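Nitrogenase molybdenum-iron protein beta chain (Clostridium pasteurianum, PDB 4WES) forms, with the alpha chain, the molybdenum-iron component of nitrogenase, which reduces dinitrogen to ammonium, and shares the [8Fe-7S] cluster with that chain. Local coordinates at residues Ala20-Ala32 with Thr139-Met153. Residues are numbered along the deposited sequence; the frame is centred on the assembly and turned at random.
Sequences AKTCQPVGAMYAA and TPSYVGSHVTGFANM. With CLF (Fe(8)-S(7) cluster), chain H.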
ATOM      1  N   ALA B  20      14.431 -15.938 -12.620  1.00  8.54           N
ATOM      2  CA  ALA B  20      14.634 -14.579 -12.130  1.00  8.73           C
ATOM      3  C   ALA B  20      15.354 -13.720 -13.192  1.00  8.50           C
ATOM      4  O   ALA B  20      16.252 -12.932 -12.877  1.00  8.73           O
ATOM      5  CB  ALA B  20      15.362 -14.591 -10.811  1.00  9.53           C
ATOM      6  N   LYS B  21      14.910 -13.867 -14.434  1.00  8.41           N
ATOM      7  CA  LYS B  21      15.418 -13.112 -15.577  1.00  8.18           C
ATOM      8  C   LYS B  21      14.500 -13.411 -16.745  1.00  8.14           C
ATOM      9  O   LYS B  21      13.741 -14.400 -16.720  1.00  8.99           O
ATOM     10  CB  LYS B  21      16.845 -13.547 -15.969  1.00  9.21           C
ATOM     11  CG  LYS B  21      16.966 -15.025 -16.336  1.00  9.20           C
ATOM     12  CD  LYS B  21      18.202 -15.369 -17.137  1.00  9.55           C
ATOM     13  CE  LYS B  21      18.243 -16.868 -17.420  1.00 10.47           C
ATOM     14  NZ  LYS B  21      19.386 -17.268 -18.276  1.00 11.19           N
ATOM     15  N   THR B  22      14.607 -12.594 -17.799  1.00  8.25           N
ATOM     16  CA  THR B  22      14.132 -13.005 -19.098  1.00  7.97           C
ATOM     17  C   THR B  22      15.260 -12.736 -20.130  1.00  8.67           C
ATOM     18  O   THR B  22      16.386 -12.496 -19.717  1.00  8.87           O
ATOM     19  CB  THR B  22      12.775 -12.368 -19.447  1.00  8.66           C
ATOM     20  OG1 THR B  22      12.309 -13.008 -20.631  1.00  8.65           O
ATOM     21  CG2 THR B  22      12.813 -10.865 -19.593  1.00  9.36           C
ATOM     22  N   CYS B  23      14.969 -12.894 -21.412  1.00  8.24           N
ATOM     23  CA  CYS B  23      16.041 -12.843 -22.413  1.00  8.52           C
ATOM     24  C   CYS B  23      16.372 -11.435 -22.871  1.00  8.60           C
ATOM     25  O   CYS B  23      15.606 -10.471 -22.722  1.00  8.48           O
ATOM     26  CB  CYS B  23      15.725 -13.741 -23.611  1.00  9.38           C
ATOM     27  SG  CYS B  23      14.139 -13.453 -24.442  1.00  8.65           S
ATOM     28  N   GLN B  24      17.529 -11.311 -23.518  1.00  8.58           N
ATOM     29  CA  GLN B  24      18.059 -10.015 -23.967  1.00  8.33           C
ATOM     30  C   GLN B  24      17.080  -9.098 -24.713  1.00  8.74           C
ATOM     31  O   GLN B  24      17.090  -7.891 -24.415  1.00  8.89           O
ATOM     32  CB  GLN B  24      19.285 -10.176 -24.898  1.00  8.53           C
ATOM     33  CG  GLN B  24      20.518 -10.717 -24.221  1.00  9.34           C
ATOM     34  CD  GLN B  24      21.802 -10.214 -24.869  1.00  9.46           C
ATOM     35  OE1 GLN B  24      21.825  -9.165 -25.532  1.00 10.46           O
ATOM     36  NE2 GLN B  24      22.883 -10.920 -24.606  1.00 10.24           N
ATOM     37  N   PRO B  25      16.334  -9.582 -25.719  1.00  8.45           N
ATOM     38  CA  PRO B  25      15.729  -8.603 -26.632  1.00  8.68           C
ATOM     39  C   PRO B  25      14.801  -7.576 -26.007  1.00  8.90           C
ATOM     40  O   PRO B  25      14.813  -6.426 -26.453  1.00  9.05           O
ATOM     41  CB  PRO B  25      15.062  -9.479 -27.683  1.00  8.64           C
ATOM     42  CG  PRO B  25      15.942 -10.736 -27.712  1.00  9.02           C
ATOM     43  CD  PRO B  25      16.229 -10.968 -26.257  1.00  8.71           C
ATOM     44  N   VAL B  26      13.976  -7.943 -25.022  1.00  8.68           N
ATOM     45  CA  VAL B  26      13.096  -6.913 -24.458  1.00  8.59           C
ATOM     46  C   VAL B  26      13.914  -5.771 -23.834  1.00  8.08           C
ATOM     47  O   VAL B  26      13.437  -4.630 -23.803  1.00  8.99           O
ATOM     48  CB  VAL B  26      12.065  -7.471 -23.461  1.00  8.91           C
ATOM     49  CG1 VAL B  26      12.678  -7.876 -22.123  1.00  9.12           C
ATOM     50  CG2 VAL B  26      10.929  -6.478 -23.263  1.00  8.99           C
ATOM     51  N   GLY B  27      15.090  -6.070 -23.302  1.00  8.10           N
ATOM     52  CA  GLY B  27      15.929  -5.000 -22.772  1.00  8.64           C
ATOM     53  C   GLY B  27      16.381  -4.036 -23.846  1.00  8.66           C
ATOM     54  O   GLY B  27      16.455  -2.838 -23.614  1.00  9.54           O
ATOM     55  N   ALA B  28      16.735  -4.567 -25.000  1.00  8.58           N
ATOM     56  CA  ALA B  28      17.086  -3.736 -26.152  1.00  9.14           C
ATOM     57  C   ALA B  28      15.879  -2.960 -26.663  1.00  9.20           C
ATOM     58  O   ALA B  28      16.023  -1.790 -27.087  1.00 10.17           O
ATOM     59  CB  ALA B  28      17.678  -4.602 -27.264  1.00  9.46           C
ATOM     60  N   MET B  29      14.694  -3.586 -26.674  1.00  9.07           N
ATOM     61  CA  MET B  29      13.475  -2.917 -27.085  1.00  8.79           C
ATOM     62  C   MET B  29      13.183  -1.730 -26.152  1.00  9.00           C
ATOM     63  O   MET B  29      12.838  -0.636 -26.625  1.00  8.96           O
ATOM     64  CB  MET B  29      12.336  -3.944 -27.097  1.00  9.02           C
ATOM     65  CG  MET B  29      11.026  -3.410 -27.604  1.00  8.98           C
ATOM     66  SD  MET B  29       9.695  -4.624 -27.651  1.00  9.88           S
ATOM     67  CE  MET B  29      10.268  -5.700 -28.973  1.00 10.28           C
ATOM     68  N   TYR B  30      13.305  -1.942 -24.848  1.00  8.95           N
ATOM     69  CA  TYR B  30      13.110  -0.902 -23.879  1.00  8.88           C
ATOM     70  C   TYR B  30      14.092   0.256 -24.087  1.00  9.99           C
ATOM     71  O   TYR B  30      13.700   1.421 -24.107  1.00  9.69           O
ATOM     72  CB  TYR B  30      13.234  -1.507 -22.472  1.00  9.29           C
ATOM     73  CG  TYR B  30      13.032  -0.513 -21.356  1.00  8.58           C
ATOM     74  CD1 TYR B  30      11.771  -0.047 -21.048  1.00  9.16           C
ATOM     75  CD2 TYR B  30      14.100  -0.008 -20.611  1.00  9.71           C
ATOM     76  CE1 TYR B  30      11.576   0.891 -20.057  1.00  9.52           C
ATOM     77  CE2 TYR B  30      13.918   0.897 -19.603  1.00  9.70           C
ATOM     78  CZ  TYR B  30      12.651   1.361 -19.315  1.00  9.67           C
ATOM     79  OH  TYR B  30      12.409   2.316 -18.358  1.00 10.61           O
ATOM     80  N   ALA B  31      15.362  -0.074 -24.225  1.00  9.34           N
ATOM     81  CA  ALA B  31      16.359   0.968 -24.515  1.00 10.11           C
ATOM     82  C   ALA B  31      16.008   1.764 -25.756  1.00  9.72           C
ATOM     83  O   ALA B  31      16.158   3.010 -25.773  1.00 10.57           O
ATOM     84  CB  ALA B  31      17.748   0.332 -24.633  1.00 10.41           C
ATOM     85  N   ALA B  32      15.609   1.084 -26.825  1.00  9.17           N
ATOM     86  CA  ALA B  32      15.267   1.744 -28.052  1.00 10.52           C
ATOM     87  C   ALA B  32      14.067   2.694 -27.913  1.00  9.50           C
ATOM     88  O   ALA B  32      14.025   3.759 -28.528  1.00 10.38           O
ATOM     89  CB  ALA B  32      15.005   0.735 -29.145  1.00 10.95           C
ATOM     90  N   THR B 139      21.856  -9.255 -29.898  1.00 10.54           N
ATOM     91  CA  THR B 139      21.254  -9.619 -28.608  1.00 10.71           C
ATOM     92  C   THR B 139      20.887 -11.104 -28.539  1.00 11.00           C
ATOM     93  O   THR B 139      19.719 -11.464 -28.442  1.00 11.44           O
ATOM     94  CB  THR B 139      20.039  -8.715 -28.330  1.00 10.56           C
ATOM     95  OG1 THR B 139      19.171  -8.673 -29.465  1.00 10.65           O
ATOM     96  CG2 THR B 139      20.480  -7.306 -28.011  1.00 11.66           C
ATOM     97  N   PRO B 140      21.903 -11.973 -28.557  1.00 11.01           N
ATOM     98  CA  PRO B 140      21.630 -13.409 -28.405  1.00 11.73           C
ATOM     99  C   PRO B 140      21.012 -13.745 -27.072  1.00 10.08           C
ATOM    100  O   PRO B 140      21.578 -13.477 -26.025  1.00 11.47           O
ATOM    101  CB  PRO B 140      23.004 -14.041 -28.533  1.00 12.63           C
ATOM    102  CG  PRO B 140      23.965 -12.976 -28.086  1.00 12.25           C
ATOM    103  CD  PRO B 140      23.340 -11.681 -28.583  1.00 12.24           C
ATOM    104  N   SER B 141      19.848 -14.382 -27.113  1.00  9.95           N
ATOM    105  CA  SER B 141      19.096 -14.621 -25.886  0.58  9.55           C
ATOM    106  C   SER B 141      19.683 -15.716 -25.002  1.00 10.05           C
ATOM    107  O   SER B 141      19.311 -15.833 -23.818  1.00 10.98           O
ATOM    108  CB  SER B 141      17.649 -14.954 -26.202  0.58  8.40           C
ATOM    109  OG  SER B 141      17.518 -15.872 -27.242  0.58  8.01           O
ATOM    110  N   TYR B 142      20.562 -16.524 -25.563  1.00  9.82           N
ATOM    111  CA  TYR B 142      21.290 -17.522 -24.813  1.00 10.24           C
ATOM    112  C   TYR B 142      22.496 -16.945 -24.070  1.00 10.26           C
ATOM    113  O   TYR B 142      23.195 -17.691 -23.409  1.00 14.16           O
ATOM    114  CB  TYR B 142      21.666 -18.664 -25.740  1.00 11.43           C
ATOM    115  CG  TYR B 142      22.275 -18.259 -27.053  1.00 11.05           C
ATOM    116  CD1 TYR B 142      21.495 -18.207 -28.199  1.00 11.75           C
ATOM    117  CD2 TYR B 142      23.621 -17.940 -27.182  1.00 11.27           C
ATOM    118  CE1 TYR B 142      22.036 -17.848 -29.416  1.00 12.65           C
ATOM    119  CE2 TYR B 142      24.182 -17.605 -28.399  1.00 12.47           C
ATOM    120  CZ  TYR B 142      23.382 -17.580 -29.534  1.00 13.16           C
ATOM    121  OH  TYR B 142      23.911 -17.241 -30.762  1.00 15.90           O
ATOM    122  N   VAL B 143      22.744 -15.638 -24.160  1.00  9.74           N
ATOM    123  CA  VAL B 143      23.752 -14.969 -23.373  1.00  9.90           C
ATOM    124  C   VAL B 143      23.073 -14.002 -22.414  1.00  9.75           C
ATOM    125  O   VAL B 143      22.234 -13.177 -22.815  1.00  9.79           O
ATOM    126  CB  VAL B 143      24.740 -14.197 -24.268  1.00 10.70           C
ATOM    127  CG1 VAL B 143      25.724 -13.397 -23.429  1.00 11.37           C
ATOM    128  CG2 VAL B 143      25.441 -15.142 -25.233  1.00 12.92           C
ATOM    129  N   GLY B 144      23.413 -14.070 -21.147  1.00 10.60           N
ATOM    130  CA  GLY B 144      22.968 -13.021 -20.228  1.00 10.26           C
ATOM    131  C   GLY B 144      21.483 -13.016 -20.020  1.00  9.89           C
ATOM    132  O   GLY B 144      20.861 -14.079 -19.899  1.00 11.18           O
ATOM    133  N   SER B 145      20.918 -11.821 -19.932  1.00  9.31           N
ATOM    134  CA  SER B 145      19.515 -11.603 -19.663  1.00  8.90           C
ATOM    135  C   SER B 145      19.066 -10.339 -20.377  1.00  8.61           C
ATOM    136  O   SER B 145      19.804  -9.704 -21.117  1.00  9.20           O
ATOM    137  CB  SER B 145      19.254 -11.449 -18.173  1.00  9.65           C
ATOM    138  OG  SER B 145      19.784 -10.188 -17.731  1.00  9.41           O
ATOM    139  N   HIS B 146      17.816  -9.955 -20.105  1.00  8.38           N
ATOM    140  CA  HIS B 146      17.285  -8.686 -20.584  1.00  8.51           C
ATOM    141  C   HIS B 146      18.166  -7.512 -20.165  1.00  8.44           C
ATOM    142  O   HIS B 146      18.225  -6.495 -20.891  1.00  9.44           O
ATOM    143  CB  HIS B 146      15.845  -8.514 -20.076  1.00  8.65           C
ATOM    144  CG  HIS B 146      15.734  -8.492 -18.598  1.00  8.57           C
ATOM    145  ND1 HIS B 146      15.867  -9.622 -17.819  1.00  9.35           N
ATOM    146  CD2 HIS B 146      15.543  -7.454 -17.751  1.00  9.19           C
ATOM    147  CE1 HIS B 146      15.770  -9.262 -16.556  1.00  9.70           C
ATOM    148  NE2 HIS B 146      15.556  -7.959 -16.488  1.00  9.63           N
ATOM    149  N   VAL B 147      18.867  -7.591 -19.037  1.00  9.14           N
ATOM    150  CA  VAL B 147      19.773  -6.519 -18.639  0.57  8.08           C
ATOM    151  C   VAL B 147      20.894  -6.384 -19.672  1.00  9.34           C
ATOM    152  O   VAL B 147      21.277  -5.274 -20.085  1.00  9.42           O
ATOM    153  CB  VAL B 147      20.338  -6.795 -17.245  0.57  6.99           C
ATOM    154  CG1 VAL B 147      21.433  -5.797 -16.884  0.57  7.53           C
ATOM    155  CG2 VAL B 147      19.185  -6.788 -16.202  0.57  6.31           C
ATOM    156  N   THR B 148      21.447  -7.512 -20.091  1.00  9.36           N
ATOM    157  CA  THR B 148      22.501  -7.531 -21.102  1.00  9.83           C
ATOM    158  C   THR B 148      21.991  -6.972 -22.409  1.00  9.64           C
ATOM    159  O   THR B 148      22.725  -6.288 -23.142  1.00 10.24           O
ATOM    160  CB  THR B 148      22.980  -8.973 -21.296  1.00 10.25           C
ATOM    161  OG1 THR B 148      22.923  -9.702 -20.070  1.00 10.10           O
ATOM    162  CG2 THR B 148      24.377  -9.004 -21.864  1.00 12.09           C
ATOM    163  N   GLY B 149      20.739  -7.246 -22.756  1.00  9.26           N
ATOM    164  CA  GLY B 149      20.140  -6.711 -23.959  1.00  9.64           C
ATOM    165  C   GLY B 149      20.060  -5.191 -23.950  1.00  9.97           C
ATOM    166  O   GLY B 149      20.372  -4.521 -24.956  1.00  9.94           O
ATOM    167  N   PHE B 150      19.649  -4.645 -22.809  1.00  9.25           N
ATOM    168  CA  PHE B 150      19.671  -3.202 -22.602  1.00  9.27           C
ATOM    169  C   PHE B 150      21.098  -2.679 -22.818  1.00  9.23           C
ATOM    170  O   PHE B 150      21.329  -1.703 -23.542  1.00  9.90           O
ATOM    171  CB  PHE B 150      19.132  -2.883 -21.220  1.00  9.62           C
ATOM    172  CG  PHE B 150      19.110  -1.405 -20.902  1.00 10.00           C
ATOM    173  CD1 PHE B 150      17.956  -0.665 -21.059  1.00 10.69           C
ATOM    174  CD2 PHE B 150      20.229  -0.781 -20.405  1.00 10.36           C
ATOM    175  CE1 PHE B 150      17.926   0.675 -20.763  1.00 11.30           C
ATOM    176  CE2 PHE B 150      20.214   0.578 -20.111  1.00 11.53           C
ATOM    177  CZ  PHE B 150      19.046   1.294 -20.254  1.00 11.27           C
ATOM    178  N   ALA B 151      22.063  -3.309 -22.153  1.00  9.94           N
ATOM    179  CA  ALA B 151      23.441  -2.847 -22.243  1.00  9.78           C
ATOM    180  C   ALA B 151      23.933  -2.831 -23.665  1.00  9.74           C
ATOM    181  O   ALA B 151      24.657  -1.892 -24.082  1.00 10.66           O
ATOM    182  CB  ALA B 151      24.353  -3.700 -21.397  1.00 10.09           C
ATOM    183  N   ASN B 152      23.607  -3.878 -24.408  1.00  9.73           N
ATOM    184  CA  ASN B 152      24.010  -4.000 -25.801  1.00 10.16           C
ATOM    185  C   ASN B 152      23.365  -2.934 -26.700  1.00  9.49           C
ATOM    186  O   ASN B 152      24.038  -2.323 -27.544  1.00 10.93           O
ATOM    187  CB  ASN B 152      23.704  -5.421 -26.326  1.00  9.81           C
ATOM    188  CG  ASN B 152      24.697  -6.429 -25.840  1.00 10.75           C
ATOM    189  OD1 ASN B 152      25.843  -6.099 -25.544  1.00 12.09           O
ATOM    190  ND2 ASN B 152      24.276  -7.667 -25.740  1.00 10.78           N
ATOM    191  N   MET B 153      22.100  -2.623 -26.480  1.00  9.83           N
ATOM    192  CA  MET B 153      21.453  -1.595 -27.273  1.00 10.41           C
ATOM    193  C   MET B 153      22.122  -0.246 -27.003  1.00 10.73           C
ATOM    194  O   MET B 153      22.291   0.561 -27.922  1.00 11.26           O
ATOM    195  CB  MET B 153      19.949  -1.523 -26.971  1.00 10.39           C
ATOM    196  CG  MET B 153      19.171  -0.616 -27.933  1.00 10.46           C
ATOM    197  SD  MET B 153      18.885  -1.318 -29.582  1.00 12.65           S
ATOM    198  CE  MET B 153      20.152  -0.556 -30.518  1.00 13.52           C
TER
HETATM  199 FE1  CLF H 604      11.425 -18.362 -31.373  1.00  8.84          FE
HETATM  200 FE2  CLF H 604      10.630 -16.297 -30.215  1.00  9.41          FE
HETATM  201 FE3  CLF H 604       8.753 -18.287 -30.601  1.00  8.59          FE
HETATM  202 FE4  CLF H 604      10.795 -18.530 -28.835  1.00  8.55          FE
HETATM  203  S1  CLF H 604      12.757 -17.426 -29.630  1.00  9.07           S
HETATM  204  S2A CLF H 604       9.757 -16.971 -32.227  1.00  9.11           S
HETATM  205  S4A CLF H 604       9.062 -17.057 -28.703  1.00  9.16           S
HETATM  206  S3A CLF H 604      10.203 -20.106 -30.422  1.00  8.69           S
HETATM  207 FE5  CLF H 604      12.572 -17.251 -26.169  0.66 11.95          FE
HETATM  208 FE6  CLF H 604      15.646 -16.354 -27.850  0.66 10.01          FE
HETATM  209 FE7  CLF H 604      13.944 -14.880 -26.272  1.00  8.51          FE
HETATM  210 FE8  CLF H 604      12.823 -15.260 -28.688  1.00  9.34          FE
HETATM  211  S2B CLF H 604      14.744 -16.992 -25.841  1.00  9.43           S
HETATM  212  S3B CLF H 604      14.824 -14.243 -28.318  1.00  9.35           S
HETATM  213  S4B CLF H 604      11.690 -15.195 -26.667  1.00  8.70           S
HETATM  214  O   HOH W   1      18.809 -15.904 -20.716  1.00 16.05           O
HETATM  215  O   HOH W   2      19.309 -13.395 -22.597  1.00  9.87           O
HETATM  216  O   HOH W   3      25.647 -10.324 -25.503  1.00 13.92           O
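At the [8Fe-7S] cluster site, C23 and S141 meet from two loops that each run into a helix: C23 SG binds one iron (FE7) at 2.3 Å and S141 OG its neighbour (FE6) at 2.0 Å, an iron that C106 SG also ligates. Behind these ligands their CB atoms touch, and P25 CG contacts a cluster sulfide. Q24 reaches over loop 139-145 to the first turns of helix 146-153, its chain extended beyond CG. NE2 donates to V143 O (3.0 Å, 164°), the acceptor lying in the Q24 amide plane but the donor well above the V143 carbonyl plane; OE1 accepts from N152 ND2 at 2.9 Å. These two bonds fix the flip of the Q24 amide, and one water accepts from both NE2 and N152 ND2. A second water accepts from Q24 N. Helices 24-32 and 146-153 pack backbone to backbone, their axes 5.9 Å apart at -42°, because neither G27 nor G149 puts a side chain between them: G149 CA lies 3.3 Å from Q24 O, and G27 CA makes a like CA-H...O contact with H146 O. Around the N-terminus of helix 146-153, S145 OG accepts from V147 N and S145 N donates to T148 OG1, a capping box; S145 OG also bonds T345 OG1. T22 N donates almost straight to H146 ND1 (3.2 Å), though from 32° outside the ring plane, and T22 O accepts from H146 N; D320 holds NE2 on the ring's far side. Further along, A31 CB sits between F150 CD1 and M153 CB, while the Y30 and F150 rings meet at their edges.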